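Local coordinates for protein nickel-dependent hydrogenase large subunit (Allochromatium vinosum, PDB 3MYR) that forms the large subunit of a heterodimeric hydrogenase, carries the nickel-iron centre that splits H2, and probably recycles H2 produced by nitrogenase, at residues S224-D227 / A233-A236; P85-L90 / I452-S457; G515-R520 / A529-H534; Y424-R429 / I549-P554. One frame throughout, in Å; residues are numbered along the deposited sequence.

Contact 1. Residues S224-D227 / A233-A236; sequences SPID and ALNA
P225 and D227 both bond to L234 through the backbone. L234 N donates to P225 O at 3.0 Å, and the bond is nearly straight at 170°. D227 N donates to L234 O, also at 3.0 Å, but the angle at the hydrogen is only 144°. I226 lies between these bonds, with its CA 4.6 Å from L234 CA. Its CA-H also points to L234 O. The pattern is that of a single parallel beta bridge. It ties together two parts of the loop between helix 203-209 and helix 236-265, and N235 is the N-cap residue of the latter.

The apolar contacts centre on L234 and A233. L234 CG lies beside its backbone N (chi1 -84°), and its CD2 branch reaches S224 OG at 3.6 Å and I226 CG1 at 4.0 Å. I207 and F208 of helix 203-209 also touch L234. A233 CB points at the other segment and meets D227 CB at 3.7 Å and P225 CG at 4.5 Å.

The D227 carboxylate leads away from A233; its OD1 accepts from D229 N. I226 O accepts from K209 NZ of the small subunit, and P225 packs on F203 of that same subunit.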
loop_
_atom_site.group_PDB
_atom_site.type_symbol
_atom_site.label_atom_id
_atom_site.label_comp_id
_atom_site.label_asym_id
_atom_site.label_seq_id
_atom_site.Cartn_x
_atom_site.Cartn_y
_atom_site.Cartn_z
ATOM N N SER B 224 10.670 16.019 -11.370
ATOM C CA SER B 224 12.031 16.368 -10.906
ATOM C C SER B 224 12.981 16.660 -12.080
ATOM O O SER B 224 13.346 15.756 -12.797
ATOM C CB SER B 224 12.585 15.142 -10.212
ATOM O OG SER B 224 12.512 14.005 -11.076
ATOM N N PRO B 225 13.426 17.907 -12.249
ATOM C CA PRO B 225 14.297 18.147 -13.407
ATOM C C PRO B 225 15.741 17.768 -13.100
ATOM O O PRO B 225 16.096 17.503 -11.926
ATOM C CB PRO B 225 14.173 19.689 -13.639
ATOM C CG PRO B 225 13.779 20.227 -12.258
ATOM C CD PRO B 225 13.099 19.126 -11.492
ATOM N N ILE B 226 16.556 17.701 -14.156
ATOM C CA ILE B 226 17.965 17.321 -14.040
ATOM C C ILE B 226 18.756 18.537 -14.491
ATOM O O ILE B 226 18.490 19.113 -15.581
ATOM C CB ILE B 226 18.282 16.126 -14.982
ATOM C CG1 ILE B 226 17.519 14.842 -14.529
ATOM C CG2 ILE B 226 19.766 15.912 -15.021
ATOM C CD1 ILE B 226 17.469 13.725 -15.620
ATOM N N ASP B 227 19.635 19.022 -13.635
ATOM C CA ASP B 227 20.564 20.093 -14.068
ATOM C C ASP B 227 21.769 19.958 -13.163
ATOM O O ASP B 227 21.731 20.264 -11.955
ATOM C CB ASP B 227 19.928 21.475 -13.854
ATOM C CG ASP B 227 20.843 22.651 -14.400
ATOM O OD1 ASP B 227 22.093 22.537 -14.450
ATOM O OD2 ASP B 227 20.315 23.731 -14.683
ATOM N N ALA B 233 17.953 20.983 -8.488
ATOM C CA ALA B 233 17.650 19.957 -9.479
ATOM C C ALA B 233 18.481 18.710 -9.166
ATOM O O ALA B 233 19.399 18.749 -8.377
ATOM C CB ALA B 233 18.013 20.445 -10.905
ATOM N N LEU B 234 18.188 17.615 -9.848
ATOM C CA LEU B 234 19.016 16.403 -9.702
ATOM C C LEU B 234 20.369 16.703 -10.303
ATOM O O LEU B 234 20.436 17.124 -11.467
ATOM C CB LEU B 234 18.406 15.292 -10.490
ATOM C CG LEU B 234 17.296 14.438 -9.914
ATOM C CD1 LEU B 234 16.995 14.408 -8.356
ATOM C CD2 LEU B 234 16.128 14.064 -10.856
ATOM N N ASN B 235 21.432 16.499 -9.525
ATOM C CA ASN B 235 22.796 16.845 -9.920
ATOM C C ASN B 235 23.706 15.688 -9.412
ATOM O O ASN B 235 23.181 14.609 -8.989
ATOM C CB ASN B 235 23.209 18.220 -9.361
ATOM C CG ASN B 235 23.045 18.318 -7.843
ATOM O OD1 ASN B 235 22.788 19.396 -7.283
ATOM N ND2 ASN B 235 23.132 17.192 -7.188
ATOM N N ALA B 236 25.026 15.830 -9.502
ATOM C CA ALA B 236 25.925 14.698 -9.150
ATOM C C ALA B 236 25.773 14.259 -7.689
ATOM O O ALA B 236 25.794 13.067 -7.385
ATOM C CB ALA B 236 27.394 15.063 -9.430
#

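Contact 2. Residues P85-L90 / I452-S457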
loop_
_atom_site.group_PDB
_atom_site.type_symbol
_atom_site.label_atom_id
_atom_site.label_comp_id
_atom_site.label_asym_id
_atom_site.label_seq_id
_atom_site.Cartn_x
_atom_site.Cartn_y
_atom_site.Cartn_z
ATOM N N PRO B 85 9.900 11.418 -22.447
ATOM C CA PRO B 85 11.358 11.416 -22.662
ATOM C C PRO B 85 12.031 10.248 -21.952
ATOM O O PRO B 85 11.568 9.777 -20.883
ATOM C CB PRO B 85 11.831 12.731 -22.007
ATOM C CG PRO B 85 10.567 13.495 -21.618
ATOM C CD PRO B 85 9.450 12.477 -21.528
ATOM N N LEU B 86 13.173 9.815 -22.473
ATOM C CA LEU B 86 13.836 8.611 -21.931
ATOM C C LEU B 86 14.100 8.774 -20.408
ATOM O O LEU B 86 13.916 7.824 -19.640
ATOM C CB LEU B 86 15.151 8.341 -22.665
ATOM C CG LEU B 86 15.948 7.114 -22.211
ATOM C CD1 LEU B 86 15.117 5.815 -22.209
ATOM C CD2 LEU B 86 17.141 6.927 -23.217
ATOM N N ASN B 87 14.576 9.946 -19.982
ATOM C CA ASN B 87 15.003 10.066 -18.571
ATOM C C ASN B 87 13.770 9.882 -17.700
ATOM O O ASN B 87 13.850 9.295 -16.624
ATOM C CB ASN B 87 15.569 11.448 -18.269
ATOM C CG ASN B 87 16.911 11.668 -18.892
ATOM O OD1 ASN B 87 17.668 10.720 -19.099
ATOM N ND2 ASN B 87 17.231 12.951 -19.223
ATOM N N ALA B 88 12.602 10.353 -18.167
ATOM C CA ALA B 88 11.407 10.173 -17.353
ATOM C C ALA B 88 11.087 8.679 -17.210
ATOM O O ALA B 88 10.644 8.196 -16.146
ATOM C CB ALA B 88 10.206 10.941 -17.964
ATOM N N GLN B 89 11.233 7.950 -18.305
ATOM C CA GLN B 89 10.887 6.555 -18.307
ATOM C C GLN B 89 11.828 5.757 -17.397
ATOM O O GLN B 89 11.377 4.913 -16.624
ATOM C CB GLN B 89 10.883 5.980 -19.747
ATOM C CG GLN B 89 10.207 4.582 -19.782
ATOM C CD GLN B 89 8.653 4.653 -19.742
ATOM O OE1 GLN B 89 7.987 4.603 -20.782
ATOM N NE2 GLN B 89 8.092 4.695 -18.555
ATOM N N LEU B 90 13.122 6.078 -17.421
ATOM C CA LEU B 90 14.110 5.445 -16.532
ATOM C C LEU B 90 13.844 5.766 -15.085
ATOM O O LEU B 90 13.973 4.905 -14.187
ATOM C CB LEU B 90 15.515 5.923 -16.847
ATOM C CG LEU B 90 16.290 5.161 -17.949
ATOM C CD1 LEU B 90 15.858 3.809 -18.425
ATOM C CD2 LEU B 90 16.996 5.964 -18.905
ATOM N N ILE B 452 22.348 7.838 -16.044
ATOM C CA ILE B 452 23.601 8.578 -15.990
ATOM C C ILE B 452 24.176 8.744 -17.417
ATOM O O ILE B 452 24.578 9.867 -17.812
ATOM C CB ILE B 452 24.663 7.884 -15.117
ATOM C CG1 ILE B 452 24.210 7.793 -13.651
ATOM C CG2 ILE B 452 25.992 8.708 -15.115
ATOM C CD1 ILE B 452 23.708 9.115 -13.116
ATOM N N ALA B 453 24.125 7.670 -18.214
ATOM C CA ALA B 453 24.734 7.751 -19.556
ATOM C C ALA B 453 23.937 8.700 -20.399
ATOM O O ALA B 453 24.518 9.432 -21.197
ATOM C CB ALA B 453 24.822 6.373 -20.219
ATOM N N ASN B 454 22.608 8.696 -20.235
ATOM C CA ASN B 454 21.791 9.542 -21.065
ATOM C C ASN B 454 22.040 11.008 -20.705
ATOM O O ASN B 454 22.197 11.854 -21.596
ATOM C CB ASN B 454 20.299 9.210 -20.963
ATOM C CG ASN B 454 19.478 9.914 -22.025
ATOM O OD1 ASN B 454 18.433 10.558 -21.717
ATOM N ND2 ASN B 454 19.886 9.742 -23.314
ATOM N N VAL B 455 22.134 11.289 -19.397
ATOM C CA VAL B 455 22.416 12.648 -18.941
ATOM C C VAL B 455 23.813 13.110 -19.400
ATOM O O VAL B 455 23.951 14.189 -20.001
ATOM C CB VAL B 455 22.295 12.742 -17.428
ATOM C CG1 VAL B 455 22.902 14.050 -16.919
ATOM C CG2 VAL B 455 20.838 12.634 -17.031
ATOM N N LYS B 456 24.820 12.255 -19.189
ATOM C CA LYS B 456 26.180 12.488 -19.665
ATOM C C LYS B 456 26.272 12.806 -21.194
ATOM O O LYS B 456 26.976 13.706 -21.604
ATOM C CB LYS B 456 27.132 11.336 -19.240
ATOM C CG LYS B 456 28.529 11.606 -19.661
ATOM C CD LYS B 456 29.538 10.599 -19.067
ATOM C CE LYS B 456 30.917 10.989 -19.621
ATOM N NZ LYS B 456 31.989 10.290 -18.900
ATOM N N SER B 457 25.446 12.165 -22.015
ATOM C CA SER B 457 25.502 12.417 -23.445
ATOM C C SER B 457 24.771 13.737 -23.858
ATOM O O SER B 457 24.606 14.018 -25.062
ATOM C CB SER B 457 24.859 11.208 -24.159
ATOM O OG SER B 457 23.420 11.292 -24.092
#
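An antiparallel helix pair meets here, with L86 and N87 of helix 86-112 facing N454 and V455 of helix 426-456. The axes of the two short segments pass 10.3 Å apart at a signed crossing angle of -160°. The start of one helix therefore lies beside the end of the other. The spacing is wide, and side chains bridge it.

N454 does most of the touching. Its CG is anti to the backbone N (chi1 -169°), which sends the amide across to the other helix. L86 CD2 lies 4.0 Å from N454 CG. N87 OD1 comes within 3.6 Å of N454 CB. The two amide planes are 66° apart. Which end of the N454 amide is oxygen is doubtful. An alanine here keeps CB but removes the amide, and would probably cost L86 CD2 its partner and N87 OD1 the polar group facing it, opening a gap between the helices.

N87 is fixed from outside the pair. Its ND2 donates to D459 O and K461 O, in the loop that follows helix 426-456. These bonds hold the N87 amide in its rotation. On the side next to V455, N87 ND2 packs 4.2 Å from V455 CG2.

Contact 3. Residues G515-R520 / A529-H534; sequences GPRDGR and ALQDNH
The backbones of R517 and Q531 stay well apart, with their CA atoms 13.1 Å from each other, so the contact is made by two long side chains alone. The two reach toward each other, each stretched nearly straight beyond its CG. R517 NH2 meets Q531 OE1 at 2.7 Å, at the edge of the guanidinium and near its plane. The hydrogen bond is weak, since the angle at the hydrogen is only 125°. The guanidinium and amide planes are 54° apart.

Both groups have stronger partners elsewhere. R517 NH1 forms a salt bridge with E527 and donates to A31 O. Q531 OE1 also accepts from A31 N. The backbone of A31 thus serves both side chains and probably helps to hold them together. Further along the loop, D518 OD1 accepts from R520 N at 2.9 Å, forming an Asx turn. The other carboxylate oxygen, D518 OD2, forms a salt bridge with R380.

Residues 515-520 follow helix 509-514, and Q531 lies by the end of helix 525-531. Strand 27-35 lies alongside the contact, where Q30 touches both R517 and Q531. Behind it, L530 packs on T548 and I549 of helix 543-551.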
loop_
_atom_site.group_PDB
_atom_site.type_symbol
_atom_site.label_atom_id
_atom_site.label_comp_id
_atom_site.label_asym_id
_atom_site.label_seq_id
_atom_site.Cartn_x
_atom_site.Cartn_y
_atom_site.Cartn_z
ATOM N N GLY B 515 -11.754 -10.736 -5.078
ATOM C CA GLY B 515 -13.127 -10.397 -5.470
ATOM C C GLY B 515 -14.010 -11.632 -5.326
ATOM O O GLY B 515 -13.512 -12.766 -5.271
ATOM N N PRO B 516 -15.328 -11.435 -5.252
ATOM C CA PRO B 516 -16.159 -12.584 -4.861
ATOM C C PRO B 516 -16.587 -13.392 -6.086
ATOM O O PRO B 516 -15.984 -13.278 -7.184
ATOM C CB PRO B 516 -17.384 -11.908 -4.183
ATOM C CG PRO B 516 -17.579 -10.663 -5.086
ATOM C CD PRO B 516 -16.109 -10.170 -5.334
ATOM N N ARG B 517 -17.609 -14.215 -5.889
ATOM C CA ARG B 517 -18.157 -15.066 -6.954
ATOM C C ARG B 517 -18.855 -14.257 -8.019
ATOM O O ARG B 517 -19.264 -13.130 -7.757
ATOM C CB ARG B 517 -19.110 -16.082 -6.382
ATOM C CG ARG B 517 -18.422 -17.250 -5.677
ATOM C CD ARG B 517 -19.351 -17.926 -4.602
ATOM N NE ARG B 517 -18.752 -19.167 -4.035
ATOM C CZ ARG B 517 -17.739 -19.204 -3.150
ATOM N NH1 ARG B 517 -17.224 -18.081 -2.669
ATOM N NH2 ARG B 517 -17.249 -20.380 -2.708
ATOM N N ASP B 518 -19.013 -14.870 -9.204
ATOM C CA ASP B 518 -19.703 -14.276 -10.349
ATOM C C ASP B 518 -21.024 -15.023 -10.565
ATOM O O ASP B 518 -21.468 -15.764 -9.687
ATOM C CB ASP B 518 -18.827 -14.317 -11.639
ATOM C CG ASP B 518 -18.508 -15.750 -12.094
ATOM O OD1 ASP B 518 -19.233 -16.703 -11.705
ATOM O OD2 ASP B 518 -17.477 -15.953 -12.776
ATOM N N GLY B 519 -21.694 -14.780 -11.684
ATOM C CA GLY B 519 -23.042 -15.380 -11.906
ATOM C C GLY B 519 -23.083 -16.890 -12.096
ATOM O O GLY B 519 -24.151 -17.487 -12.008
ATOM N N ARG B 520 -21.924 -17.499 -12.375
ATOM C CA ARG B 520 -21.822 -18.952 -12.583
ATOM C C ARG B 520 -21.403 -19.614 -11.260
ATOM O O ARG B 520 -21.037 -20.790 -11.251
ATOM C CB ARG B 520 -20.785 -19.298 -13.696
ATOM C CG ARG B 520 -21.095 -18.833 -15.172
ATOM C CD ARG B 520 -21.525 -17.288 -15.293
ATOM N NE ARG B 520 -20.529 -16.410 -15.965
ATOM C CZ ARG B 520 -20.267 -15.108 -15.706
ATOM N NH1 ARG B 520 -19.273 -14.549 -16.396
ATOM N NH2 ARG B 520 -20.919 -14.378 -14.754
ATOM N N ALA B 529 -8.486 -20.647 -3.357
ATOM C CA ALA B 529 -7.250 -21.053 -2.664
ATOM C C ALA B 529 -7.565 -21.764 -1.318
ATOM O O ALA B 529 -6.949 -22.775 -0.998
ATOM C CB ALA B 529 -6.354 -19.834 -2.426
ATOM N N LEU B 530 -8.411 -21.158 -0.489
ATOM C CA LEU B 530 -8.862 -21.757 0.739
ATOM C C LEU B 530 -9.624 -23.048 0.500
ATOM O O LEU B 530 -9.558 -23.960 1.355
ATOM C CB LEU B 530 -9.759 -20.789 1.510
ATOM C CG LEU B 530 -8.922 -19.546 2.014
ATOM C CD1 LEU B 530 -9.808 -18.603 2.845
ATOM C CD2 LEU B 530 -7.689 -19.996 2.849
ATOM N N GLN B 531 -10.366 -23.128 -0.627
ATOM C CA GLN B 531 -11.078 -24.341 -0.939
ATOM C C GLN B 531 -10.099 -25.433 -1.398
ATOM O O GLN B 531 -10.488 -26.564 -1.487
ATOM C CB GLN B 531 -12.194 -24.112 -1.969
ATOM C CG GLN B 531 -13.290 -23.272 -1.329
ATOM C CD GLN B 531 -14.296 -22.665 -2.297
ATOM O OE1 GLN B 531 -15.117 -21.841 -1.890
ATOM N NE2 GLN B 531 -14.250 -23.071 -3.562
ATOM N N ASP B 532 -8.834 -25.091 -1.677
ATOM C CA ASP B 532 -7.860 -26.091 -2.176
ATOM C C ASP B 532 -7.010 -26.715 -1.010
ATOM O O ASP B 532 -5.996 -26.143 -0.544
ATOM C CB ASP B 532 -6.987 -25.453 -3.286
ATOM C CG ASP B 532 -5.748 -26.281 -3.624
ATOM O OD1 ASP B 532 -4.710 -25.700 -4.041
ATOM O OD2 ASP B 532 -5.812 -27.528 -3.526
ATOM N N ASN B 533 -7.467 -27.845 -0.495
ATOM C CA ASN B 533 -6.642 -28.653 0.420
ATOM C C ASN B 533 -6.337 -27.984 1.779
ATOM O O ASN B 533 -5.218 -28.042 2.294
ATOM C CB ASN B 533 -5.359 -29.096 -0.321
ATOM C CG ASN B 533 -4.610 -30.258 0.390
ATOM O OD1 ASN B 533 -3.411 -30.529 0.122
ATOM N ND2 ASN B 533 -5.297 -30.928 1.303
ATOM N N HIS B 534 -7.314 -27.282 2.353
ATOM C CA HIS B 534 -7.094 -26.709 3.694
ATOM C C HIS B 534 -7.861 -27.405 4.798
ATOM O O HIS B 534 -9.045 -27.548 4.692
ATOM C CB HIS B 534 -7.441 -25.203 3.732
ATOM C CG HIS B 534 -6.474 -24.348 2.957
ATOM N ND1 HIS B 534 -5.687 -23.376 3.556
ATOM C CD2 HIS B 534 -6.104 -24.380 1.655
ATOM C CE1 HIS B 534 -4.851 -22.861 2.659
ATOM N NE2 HIS B 534 -5.083 -23.447 1.500
#

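Contact 4. Residues Y424-R429 / I549-P554; sequences YSTLGR and IHSFDP
R429 lays its guanidinium flat on the ring of F552. The planes are 16° apart and their centres 3.7 Å apart, so the stack is also a cation-pi contact. F552 CZ lies under the middle of the guanidinium, 3.3 Å from R429 CZ. R429 CD adds a CH-pi contact over the same ring face. The arginine chain is bent at chi3 (-69°), and this turn brings the flat group over the ring. S425 O lies over the opposite face of the guanidinium, toward its rim.

At the edge, S551 OG lies in the guanidinium plane and accepts from R429 NH1 at 3.1 Å, with an angle of 159°. S551 OG also bonds to T548 O. T426 CG2 packs 3.8 Å from S551 OG. R429 NE forms a salt bridge with E387, and NH2 donates to G275 O. With a leucine in its place, E387 would probably be left without its mate and the F552 face without its flat partner.

S425 caps the start of helix 426-456: its OG accepts from G428 N at 2.9 Å. F552 immediately precedes the DPCxxC signature of the [NiFe] hydrogenase large subunit. Its side chain is about 9 Å from the bound nickel-iron centre.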
loop_
_atom_site.group_PDB
_atom_site.type_symbol
_atom_site.label_atom_id
_atom_site.label_comp_id
_atom_site.label_asym_id
_atom_site.label_seq_id
_atom_site.Cartn_x
_atom_site.Cartn_y
_atom_site.Cartn_z
ATOM N N TYR B 424 2.410 -23.867 -7.763
ATOM C CA TYR B 424 0.976 -23.534 -7.724
ATOM C C TYR B 424 0.408 -23.734 -6.329
ATOM O O TYR B 424 -0.228 -24.749 -6.048
ATOM C CB TYR B 424 0.246 -24.401 -8.708
ATOM C CG TYR B 424 0.772 -24.194 -10.098
ATOM C CD1 TYR B 424 1.627 -25.123 -10.685
ATOM C CD2 TYR B 424 0.371 -23.106 -10.851
ATOM C CE1 TYR B 424 2.079 -24.968 -11.996
ATOM C CE2 TYR B 424 0.767 -22.974 -12.185
ATOM C CZ TYR B 424 1.655 -23.853 -12.727
ATOM O OH TYR B 424 2.042 -23.680 -14.031
ATOM N N SER B 425 0.776 -22.831 -5.421
ATOM C CA SER B 425 0.529 -23.075 -4.014
ATOM C C SER B 425 0.829 -21.825 -3.189
ATOM O O SER B 425 1.448 -20.888 -3.673
ATOM C CB SER B 425 1.416 -24.224 -3.543
ATOM O OG SER B 425 2.772 -23.793 -3.390
ATOM N N THR B 426 0.422 -21.835 -1.936
ATOM C CA THR B 426 0.728 -20.793 -1.004
ATOM C C THR B 426 2.250 -20.641 -0.850
ATOM O O THR B 426 2.780 -19.518 -0.833
ATOM C CB THR B 426 0.096 -21.178 0.345
ATOM O OG1 THR B 426 -1.327 -21.095 0.239
ATOM C CG2 THR B 426 0.638 -20.304 1.530
ATOM N N LEU B 427 2.962 -21.765 -0.759
ATOM C CA LEU B 427 4.424 -21.666 -0.679
ATOM C C LEU B 427 4.987 -21.049 -1.964
ATOM O O LEU B 427 5.931 -20.302 -1.884
ATOM C CB LEU B 427 5.056 -23.041 -0.598
ATOM C CG LEU B 427 6.249 -23.273 0.333
ATOM C CD1 LEU B 427 7.143 -24.506 0.013
ATOM C CD2 LEU B 427 7.072 -22.145 0.750
ATOM N N GLY B 428 4.560 -21.545 -3.128
ATOM C CA GLY B 428 5.175 -21.084 -4.371
ATOM C C GLY B 428 4.937 -19.571 -4.568
ATOM O O GLY B 428 5.776 -18.856 -5.060
ATOM N N ARG B 429 3.789 -19.078 -4.135
ATOM C CA ARG B 429 3.432 -17.668 -4.295
ATOM C C ARG B 429 4.389 -16.848 -3.421
ATOM O O ARG B 429 4.872 -15.817 -3.842
ATOM C CB ARG B 429 1.993 -17.490 -3.789
ATOM C CG ARG B 429 1.321 -16.193 -4.071
ATOM C CD ARG B 429 -0.155 -16.239 -3.617
ATOM N NE ARG B 429 -0.936 -17.156 -4.462
ATOM C CZ ARG B 429 -1.550 -18.274 -4.057
ATOM N NH1 ARG B 429 -1.527 -18.693 -2.780
ATOM N NH2 ARG B 429 -2.200 -19.013 -4.948
ATOM N N ILE B 549 -4.156 -16.650 2.939
ATOM C CA ILE B 549 -4.675 -15.305 2.573
ATOM C C ILE B 549 -3.475 -14.307 2.508
ATOM O O ILE B 549 -3.340 -13.576 1.554
ATOM C CB ILE B 549 -5.831 -14.841 3.525
ATOM C CG1 ILE B 549 -7.140 -15.647 3.300
ATOM C CG2 ILE B 549 -6.136 -13.342 3.400
ATOM C CD1 ILE B 549 -7.643 -15.732 1.883
ATOM N N HIS B 550 -2.582 -14.335 3.499
ATOM C CA HIS B 550 -1.461 -13.375 3.533
ATOM C C HIS B 550 -0.521 -13.629 2.353
ATOM O O HIS B 550 0.112 -12.702 1.848
ATOM C CB HIS B 550 -0.669 -13.490 4.832
ATOM C CG HIS B 550 -1.382 -12.940 6.028
ATOM N ND1 HIS B 550 -1.272 -13.503 7.286
ATOM C CD2 HIS B 550 -2.160 -11.838 6.175
ATOM C CE1 HIS B 550 -1.957 -12.770 8.150
ATOM N NE2 HIS B 550 -2.507 -11.758 7.502
ATOM N N SER B 551 -0.453 -14.870 1.861
ATOM C CA SER B 551 0.453 -15.121 0.734
ATOM C C SER B 551 0.049 -14.335 -0.514
ATOM O O SER B 551 0.881 -14.163 -1.384
ATOM C CB SER B 551 0.562 -16.622 0.379
ATOM O OG SER B 551 -0.652 -17.135 -0.208
ATOM N N PHE B 552 -1.224 -13.956 -0.649
ATOM C CA PHE B 552 -1.657 -13.064 -1.761
ATOM C C PHE B 552 -1.353 -11.584 -1.524
ATOM O O PHE B 552 -1.587 -10.763 -2.419
ATOM C CB PHE B 552 -3.198 -13.197 -2.032
ATOM C CG PHE B 552 -3.599 -14.486 -2.674
ATOM C CD1 PHE B 552 -3.658 -14.588 -4.055
ATOM C CD2 PHE B 552 -4.036 -15.576 -1.894
ATOM C CE1 PHE B 552 -4.081 -15.750 -4.699
ATOM C CE2 PHE B 552 -4.454 -16.772 -2.522
ATOM C CZ PHE B 552 -4.491 -16.867 -3.905
ATOM N N ASP B 553 -0.881 -11.241 -0.317
ATOM C CA ASP B 553 -0.561 -9.858 0.047
ATOM C C ASP B 553 -1.825 -8.975 -0.199
ATOM O O ASP B 553 -1.784 -8.033 -0.979
ATOM C CB ASP B 553 0.635 -9.406 -0.848
ATOM C CG ASP B 553 1.289 -8.071 -0.410
ATOM O OD1 ASP B 553 2.224 -7.637 -1.147
ATOM O OD2 ASP B 553 0.838 -7.403 0.563
ATOM N N PRO B 554 -2.956 -9.283 0.456
ATOM C CA PRO B 554 -4.201 -8.535 0.160
ATOM C C PRO B 554 -4.107 -7.040 0.475
ATOM O O PRO B 554 -3.474 -6.639 1.448
ATOM C CB PRO B 554 -5.246 -9.157 1.098
ATOM C CG PRO B 554 -4.664 -10.519 1.518
ATOM C CD PRO B 554 -3.166 -10.353 1.449
#

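The contacts form two pairs: contacts 1 and 2 lie across the chain's centre from contact 3, with contact 4 nearer the centre. Contacts 1 and 2 have centres 11 Å apart and touch where I226 CD1 packs on N87 and V455. Contacts 3 and 4 have centres 14 Å apart and touch through A529 on F552 and L530 on I549. Helix 426-456 links the pairs, its start in contact 4 and its end in contact 2, centres about 37 Å apart. Along the chain, contact 1 is nested within 2 and contact 3 within 4, while 2 and 4 cross. The helix thus runs from near the nickel-iron centre to where I226, which also meets the small subunit, packs on it.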